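PDB 3BS0: TodX from Pseudomonas putida, which probably carries toluene and related aromatic hydrocarbons across the outer membrane, as a beta-barrel channel of the FadL family of hydrophobic-compound transporters. Local coordinates for residues 23-26 and 27-30; 38-42 and 43-47; 184-187 and 188-192. All blocks are in the same frame, centred on the assembly; numbering follows the deposited sequence.

Interaction 1 of 3, residues 23-26 and 27-30; sequences YYTG and NAAL
Gly26 and Ala29 close a 3-10 turn in the N-terminal segment that, as in other FadL-family channels, plugs the barrel lumen as a hatch; the contact is local, buried, and lies in the loop that leads from helix 11-15 to strand 44-60. The amide N of Ala29 bonds to O of Gly26 at 3.2 Å. The approach is nearly straight at the hydrogen (167°), but the donor sits 44° above the carbonyl plane, away from the lone-pair directions. Gly26 itself has a positive phi, a conformation in which a side chain would press on the carbonyl O of Thr25; this lets an irregular chain swing directly into the 3-10 turn. Methyl CG2 of Thr25 rests against N of Ala29 at 3.8 Å and comes within 4.3 Å of CB of Ala28, so it packs against the start of the turn. The CB of Asn27 points away from 23-26; with CG beside the backbone N (chi1 -72°), its amide reaches the barrel wall, where ND2 bonds to O of Gln45 and OG of Ser85, while its backbone N bonds to OE2 of Glu47. The hatch is thereby tied to strands 44-60 and 80-90. Tyr24 lies alongside Asn27, pointing the same way, ring and amide almost perpendicular. Their polar ends, OH of Tyr24 and OD1 of Asn27, stay 3.9 Å apart, too far for a bond. One face of the Tyr24 ring takes the backbone N of Gly26, 3.5 Å above its centre.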
loop_
_atom_site.group_PDB
_atom_site.type_symbol
_atom_site.label_atom_id
_atom_site.label_comp_id
_atom_site.label_asym_id
_atom_site.label_seq_id
_atom_site.Cartn_x
_atom_site.Cartn_y
_atom_site.Cartn_z
ATOM N N TYR A 23 4.581 -19.072 10.566
ATOM C CA TYR A 23 4.176 -19.081 11.967
ATOM C C TYR A 23 2.803 -18.419 12.094
ATOM O O TYR A 23 2.479 -17.529 11.308
ATOM C CB TYR A 23 5.232 -18.384 12.834
ATOM C CG TYR A 23 5.314 -16.884 12.724
ATOM C CD1 TYR A 23 4.589 -16.071 13.589
ATOM C CD2 TYR A 23 6.163 -16.270 11.793
ATOM C CE1 TYR A 23 4.709 -14.679 13.544
ATOM C CE2 TYR A 23 6.291 -14.882 11.731
ATOM C CZ TYR A 23 5.560 -14.089 12.611
ATOM O OH TYR A 23 5.649 -12.714 12.564
ATOM N N TYR A 24 1.988 -18.849 13.059
ATOM C CA TYR A 24 0.660 -18.256 13.197
ATOM C C TYR A 24 0.682 -16.734 13.133
ATOM O O TYR A 24 1.240 -16.053 13.994
ATOM C CB TYR A 24 -0.064 -18.691 14.475
ATOM C CG TYR A 24 -1.557 -18.417 14.362
ATOM C CD1 TYR A 24 -2.270 -18.829 13.223
ATOM C CD2 TYR A 24 -2.249 -17.707 15.342
ATOM C CE1 TYR A 24 -3.623 -18.530 13.063
ATOM C CE2 TYR A 24 -3.616 -17.410 15.188
ATOM C CZ TYR A 24 -4.285 -17.822 14.040
ATOM O OH TYR A 24 -5.609 -17.506 13.831
ATOM N N THR A 25 0.052 -16.222 12.084
ATOM C CA THR A 25 -0.023 -14.800 11.831
ATOM C C THR A 25 -1.459 -14.316 12.051
ATOM O O THR A 25 -1.726 -13.125 12.122
ATOM C CB THR A 25 0.468 -14.531 10.388
ATOM O OG1 THR A 25 1.849 -14.141 10.435
ATOM C CG2 THR A 25 -0.374 -13.462 9.694
ATOM N N GLY A 26 -2.381 -15.259 12.183
ATOM C CA GLY A 26 -3.760 -14.886 12.405
ATOM C C GLY A 26 -4.534 -14.970 11.117
ATOM O O GLY A 26 -4.031 -15.504 10.130
ATOM N N ASN A 27 -5.751 -14.439 11.112
ATOM C CA ASN A 27 -6.585 -14.486 9.921
ATOM C C ASN A 27 -5.986 -13.797 8.692
ATOM O O ASN A 27 -6.333 -14.145 7.564
ATOM C CB ASN A 27 -7.958 -13.902 10.233
ATOM C CG ASN A 27 -8.791 -14.820 11.105
ATOM O OD1 ASN A 27 -8.301 -15.829 11.613
ATOM N ND2 ASN A 27 -10.060 -14.474 11.283
ATOM N N ALA A 28 -5.073 -12.847 8.902
ATOM C CA ALA A 28 -4.450 -12.126 7.783
ATOM C C ALA A 28 -3.611 -13.029 6.871
ATOM O O ALA A 28 -3.285 -12.654 5.746
ATOM C CB ALA A 28 -3.598 -10.983 8.305
ATOM N N ALA A 29 -3.263 -14.222 7.351
ATOM C CA ALA A 29 -2.485 -15.152 6.541
ATOM C C ALA A 29 -3.246 -15.410 5.251
ATOM O O ALA A 29 -2.694 -15.939 4.290
ATOM C CB ALA A 29 -2.270 -16.450 7.281
ATOM N N LEU A 30 -4.519 -15.026 5.232
ATOM C CA LEU A 30 -5.342 -15.215 4.052
ATOM C C LEU A 30 -4.749 -14.496 2.834
ATOM O O LEU A 30 -5.107 -14.805 1.695
ATOM C CB LEU A 30 -6.776 -14.733 4.324
ATOM C CG LEU A 30 -7.696 -15.710 5.075
ATOM C CD1 LEU A 30 -8.956 -15.018 5.547
ATOM C CD2 LEU A 30 -8.049 -16.866 4.148
#

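Interaction 2 of 3, residues 38-42 and 43-47; sequences SFAPD and GNQFE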
loop_
_atom_site.group_PDB
_atom_site.type_symbol
_atom_site.label_atom_id
_atom_site.label_comp_id
_atom_site.label_asym_id
_atom_site.label_seq_id
_atom_site.Cartn_x
_atom_site.Cartn_y
_atom_site.Cartn_z
ATOM N N SER A 38 -3.085 -23.317 9.526
ATOM C CA SER A 38 -3.206 -24.616 10.172
ATOM C C SER A 38 -2.537 -24.613 11.537
ATOM O O SER A 38 -2.685 -25.562 12.313
ATOM C CB SER A 38 -2.630 -25.717 9.287
ATOM O OG SER A 38 -3.582 -26.135 8.330
ATOM N N PHE A 39 -1.819 -23.536 11.838
ATOM C CA PHE A 39 -1.163 -23.402 13.132
ATOM C C PHE A 39 -2.126 -22.682 14.070
ATOM O O PHE A 39 -1.763 -22.282 15.176
ATOM C CB PHE A 39 0.120 -22.567 13.038
ATOM C CG PHE A 39 1.106 -23.048 12.014
ATOM C CD1 PHE A 39 1.016 -24.319 11.462
ATOM C CD2 PHE A 39 2.132 -22.213 11.591
ATOM C CE1 PHE A 39 1.934 -24.743 10.495
ATOM C CE2 PHE A 39 3.046 -22.629 10.633
ATOM C CZ PHE A 39 2.947 -23.893 10.082
ATOM N N ALA A 40 -3.356 -22.495 13.625
ATOM C CA ALA A 40 -4.325 -21.798 14.456
ATOM C C ALA A 40 -4.890 -22.684 15.563
ATOM O O ALA A 40 -5.032 -23.901 15.397
ATOM C CB ALA A 40 -5.461 -21.263 13.598
ATOM N N PRO A 41 -5.218 -22.076 16.716
ATOM C CA PRO A 41 -5.773 -22.849 17.822
ATOM C C PRO A 41 -7.106 -23.460 17.408
ATOM O O PRO A 41 -7.841 -22.885 16.599
ATOM C CB PRO A 41 -5.906 -21.816 18.937
ATOM C CG PRO A 41 -6.084 -20.532 18.200
ATOM C CD PRO A 41 -5.108 -20.652 17.071
ATOM N N ASP A 42 -7.382 -24.643 17.945
ATOM C CA ASP A 42 -8.605 -25.378 17.672
ATOM C C ASP A 42 -9.796 -24.449 17.672
ATOM O O ASP A 42 -9.902 -23.582 18.525
ATOM C CB ASP A 42 -8.801 -26.437 18.742
ATOM C CG ASP A 42 -8.724 -27.826 18.194
ATOM O OD1 ASP A 42 -9.796 -28.411 17.913
ATOM O OD2 ASP A 42 -7.590 -28.327 18.032
ATOM N N GLY A 43 -10.694 -24.635 16.714
ATOM C CA GLY A 43 -11.861 -23.782 16.659
ATOM C C GLY A 43 -11.962 -22.862 15.460
ATOM O O GLY A 43 -11.323 -23.065 14.433
ATOM N N ASN A 44 -12.793 -21.838 15.605
ATOM C CA ASN A 44 -13.014 -20.867 14.550
ATOM C C ASN A 44 -12.507 -19.532 15.054
ATOM O O ASN A 44 -12.632 -19.231 16.239
ATOM C CB ASN A 44 -14.504 -20.810 14.222
ATOM C CG ASN A 44 -15.062 -22.172 13.844
ATOM O OD1 ASN A 44 -16.218 -22.480 14.135
ATOM N ND2 ASN A 44 -14.243 -22.994 13.188
ATOM N N GLN A 45 -11.928 -18.731 14.165
ATOM C CA GLN A 45 -11.369 -17.459 14.591
ATOM C C GLN A 45 -12.000 -16.240 13.970
ATOM O O GLN A 45 -11.933 -16.045 12.771
ATOM C CB GLN A 45 -9.863 -17.421 14.308
ATOM C CG GLN A 45 -8.977 -18.391 15.114
ATOM C CD GLN A 45 -8.999 -19.822 14.598
ATOM O OE1 GLN A 45 -9.016 -20.063 13.394
ATOM N NE2 GLN A 45 -8.984 -20.782 15.518
ATOM N N PHE A 46 -12.615 -15.402 14.787
ATOM C CA PHE A 46 -13.201 -14.180 14.273
ATOM C C PHE A 46 -12.191 -13.059 14.526
ATOM O O PHE A 46 -11.694 -12.927 15.649
ATOM C CB PHE A 46 -14.516 -13.854 14.985
ATOM C CG PHE A 46 -15.042 -12.501 14.641
ATOM C CD1 PHE A 46 -15.749 -12.296 13.466
ATOM C CD2 PHE A 46 -14.740 -11.407 15.438
ATOM C CE1 PHE A 46 -16.145 -11.029 13.084
ATOM C CE2 PHE A 46 -15.132 -10.137 15.063
ATOM C CZ PHE A 46 -15.836 -9.950 13.878
ATOM N N GLU A 47 -11.879 -12.257 13.506
ATOM C CA GLU A 47 -10.908 -11.168 13.694
ATOM C C GLU A 47 -11.368 -9.784 13.254
ATOM O O GLU A 47 -11.922 -9.609 12.170
ATOM C CB GLU A 47 -9.570 -11.500 13.018
ATOM C CG GLU A 47 -8.534 -12.114 13.968
ATOM C CD GLU A 47 -7.151 -12.276 13.327
ATOM O OE1 GLU A 47 -6.606 -11.271 12.820
ATOM O OE2 GLU A 47 -6.610 -13.405 13.339
#
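The junction where the N-terminal hatch becomes the first barrel strand, 44-60, is a bend in which Gln45 folds back over Ala40 and Pro41. Pro41 and Asp42 bring the chain out in an extended form, and it bends round through Asp42 and Gly43 into the strand; Gly43 has phi 114°, and at its backbone angles a side chain would run into O of Asp42. The carboxamide of Gln45 spans the inside of the bend. Its chain kinks at chi2 (79°), which carries NE2 to 2.6 Å from O of Pro41, while OE1 lies 3.8 Å from the methyl CB of Ala40. The amide also passes obliquely across the proline ring, NE2 being 4.0 Å from CG of Pro41. Tyr24 of the hatch packs on both Ala40 and Gln45. Beyond the bend, the backbone of 44-47 pairs with strand 80-90 and with the last strand, 417-433, where the barrel seals. Gly43 N is held by OE1 of Gln89, and Arg94 makes hydrogen bonds to the carbonyls of Ala40 and Pro41 that are weak, though its guanidinium charge would probably polarise both. The bend therefore combines a small apolar patch with polar backbone groups that partly look to Gln89 and Arg94, which suggests that the wall helps to set its shape.

Interaction 3 of 3, residues 184-187 and 188-192; sequences GGLV and PSLAG. With C8E ((hydroxyethyloxy)tri(ethyloxy)octane), chain C.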
loop_
_atom_site.group_PDB
_atom_site.type_symbol
_atom_site.label_atom_id
_atom_site.label_comp_id
_atom_site.label_asym_id
_atom_site.label_seq_id
_atom_site.Cartn_x
_atom_site.Cartn_y
_atom_site.Cartn_z
ATOM N N GLY A 184 -1.946 14.845 -27.145
ATOM C CA GLY A 184 -3.374 15.031 -27.217
ATOM C C GLY A 184 -3.732 16.319 -27.910
ATOM O O GLY A 184 -2.919 17.248 -27.981
ATOM N N GLY A 185 -4.954 16.367 -28.428
ATOM C CA GLY A 185 -5.428 17.553 -29.102
ATOM C C GLY A 185 -5.556 18.735 -28.159
ATOM O O GLY A 185 -5.637 19.880 -28.606
ATOM N N LEU A 186 -5.573 18.482 -26.854
ATOM C CA LEU A 186 -5.700 19.591 -25.907
ATOM C C LEU A 186 -4.390 20.332 -25.778
ATOM O O LEU A 186 -4.344 21.442 -25.251
ATOM C CB LEU A 186 -6.164 19.108 -24.530
ATOM C CG LEU A 186 -7.681 19.077 -24.312
ATOM C CD1 LEU A 186 -8.003 18.670 -22.874
ATOM C CD2 LEU A 186 -8.259 20.461 -24.628
ATOM N N VAL A 187 -3.319 19.721 -26.271
ATOM C CA VAL A 187 -2.024 20.370 -26.200
ATOM C C VAL A 187 -2.086 21.672 -26.986
ATOM O O VAL A 187 -1.923 22.741 -26.401
ATOM C CB VAL A 187 -0.895 19.480 -26.763
ATOM C CG1 VAL A 187 0.403 20.273 -26.857
ATOM C CG2 VAL A 187 -0.719 18.262 -25.894
ATOM N N PRO A 188 -2.349 21.610 -28.311
ATOM C CA PRO A 188 -2.418 22.830 -29.114
ATOM C C PRO A 188 -3.532 23.803 -28.784
ATOM O O PRO A 188 -3.486 24.939 -29.211
ATOM C CB PRO A 188 -2.532 22.304 -30.539
ATOM C CG PRO A 188 -3.236 21.022 -30.366
ATOM C CD PRO A 188 -2.562 20.429 -29.170
ATOM N N SER A 189 -4.551 23.395 -28.054
ATOM C CA SER A 189 -5.595 24.368 -27.746
ATOM C C SER A 189 -5.386 25.082 -26.410
ATOM O O SER A 189 -5.716 26.260 -26.280
ATOM C CB SER A 189 -6.977 23.704 -27.784
ATOM O OG SER A 189 -6.924 22.414 -27.219
ATOM N N LEU A 190 -4.818 24.390 -25.427
ATOM C CA LEU A 190 -4.596 25.011 -24.127
ATOM C C LEU A 190 -3.205 25.647 -23.945
ATOM O O LEU A 190 -3.036 26.582 -23.159
ATOM C CB LEU A 190 -4.846 23.980 -23.018
ATOM C CG LEU A 190 -6.285 23.459 -22.982
ATOM C CD1 LEU A 190 -6.407 22.333 -21.967
ATOM C CD2 LEU A 190 -7.230 24.597 -22.635
ATOM N N ALA A 191 -2.226 25.139 -24.682
ATOM C CA ALA A 191 -0.848 25.621 -24.608
ATOM C C ALA A 191 -0.673 27.130 -24.570
ATOM O O ALA A 191 0.198 27.635 -23.857
ATOM C CB ALA A 191 -0.040 25.051 -25.759
ATOM N N GLY A 192 -1.486 27.849 -25.341
ATOM C CA GLY A 192 -1.392 29.298 -25.368
ATOM C C GLY A 192 -1.943 29.916 -24.099
ATOM O O GLY A 192 -1.499 30.978 -23.659
HETATM C C1 C8E C . -3.063 20.600 -20.274
HETATM C C2 C8E C . -2.356 21.228 -21.379
HETATM C C3 C8E C . -0.994 21.644 -21.058
HETATM C C4 C8E C . -0.362 22.075 -22.288
HETATM C C5 C8E C . 0.365 23.333 -22.017
HETATM C C6 C8E C . 1.643 23.366 -22.706
HETATM C C7 C8E C . 2.117 24.638 -22.198
HETATM C C8 C8E C . 3.559 24.781 -22.442
HETATM O O9 C8E C . 4.236 25.994 -22.711
HETATM C C10 C8E C . 3.855 26.743 -23.860
HETATM C C11 C8E C . 4.739 27.961 -23.881
HETATM O O12 C8E C . 4.636 28.680 -25.140
HETATM C C13 C8E C . 3.660 29.784 -25.170
HETATM C C14 C8E C . 3.965 31.309 -24.947
HETATM O O15 C8E C . 3.405 32.286 -24.005
#
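Leu186 and Leu190 form the tight side of this helical turn, and Pro188 and Ser189 its solvent side. The two leucines lie side by side and point the same way, one turn apart, with CD2 of Leu186 3.7 Å from CD1 of Leu190. Together they press on Leu254 of strand 244-257 and Leu266 of strand 263-272, joining the helix to the barrel's outer end. Beneath them N of Leu190 bonds to O of Leu186 at 3.0 Å, and N of Ala191 bonds to O of Val187 over the same length, nearly along the C=O axis (165°). Were Leu190 cut back to an alanine, CD2 of Leu186 would lose its partner CD1, and a gap would probably open against Leu254, Leu264 and Leu266. On the exposed flank the grip is lighter. Pro188 has no N-H to give, and O of Gly184 instead takes the N-H of Val187. Ser189, whose OG stands between its backbone N and carbonyl carbon (chi1 40°), reaches back to give a hydrogen bond to O of Gly185 at 3.2 Å; its own N bonds only weakly to O of Leu186. Along the Leu190-Ala191 side of the helix runs a detergent molecule, C8E, with C5 at 3.7 Å from CA of Ala191 and C6 at 3.9 Å from its CB, and its alkyl end also nears Leu190. Such a short helix in a long loop between barrel strands, apolar toward a bound alkyl chain, is consistent with the extracellular hydrophobic groove at which FadL-type channels first take up their substrates.

How the interactions relate
Interactions 1 and 2 belong together. Their centres are about 9 Å apart, and both fasten the hatch to the beginning of strand 44-60, the first as a buried turn within the plug, the second as the partly exposed bend where plug becomes wall. Interaction 3 stands apart, on the other side of the chain's centre, with its centre about 52 Å from that of interaction 1 and 60 Å from that of interaction 2. The chemistry follows the place: around the hatch, backbone groups and the amide of Asn27 bond to the wall beside small apolar contacts, whereas 184-192 joins a helical turn bonded largely within itself to leucine packing and a detergent chain, its other flank facing solvent.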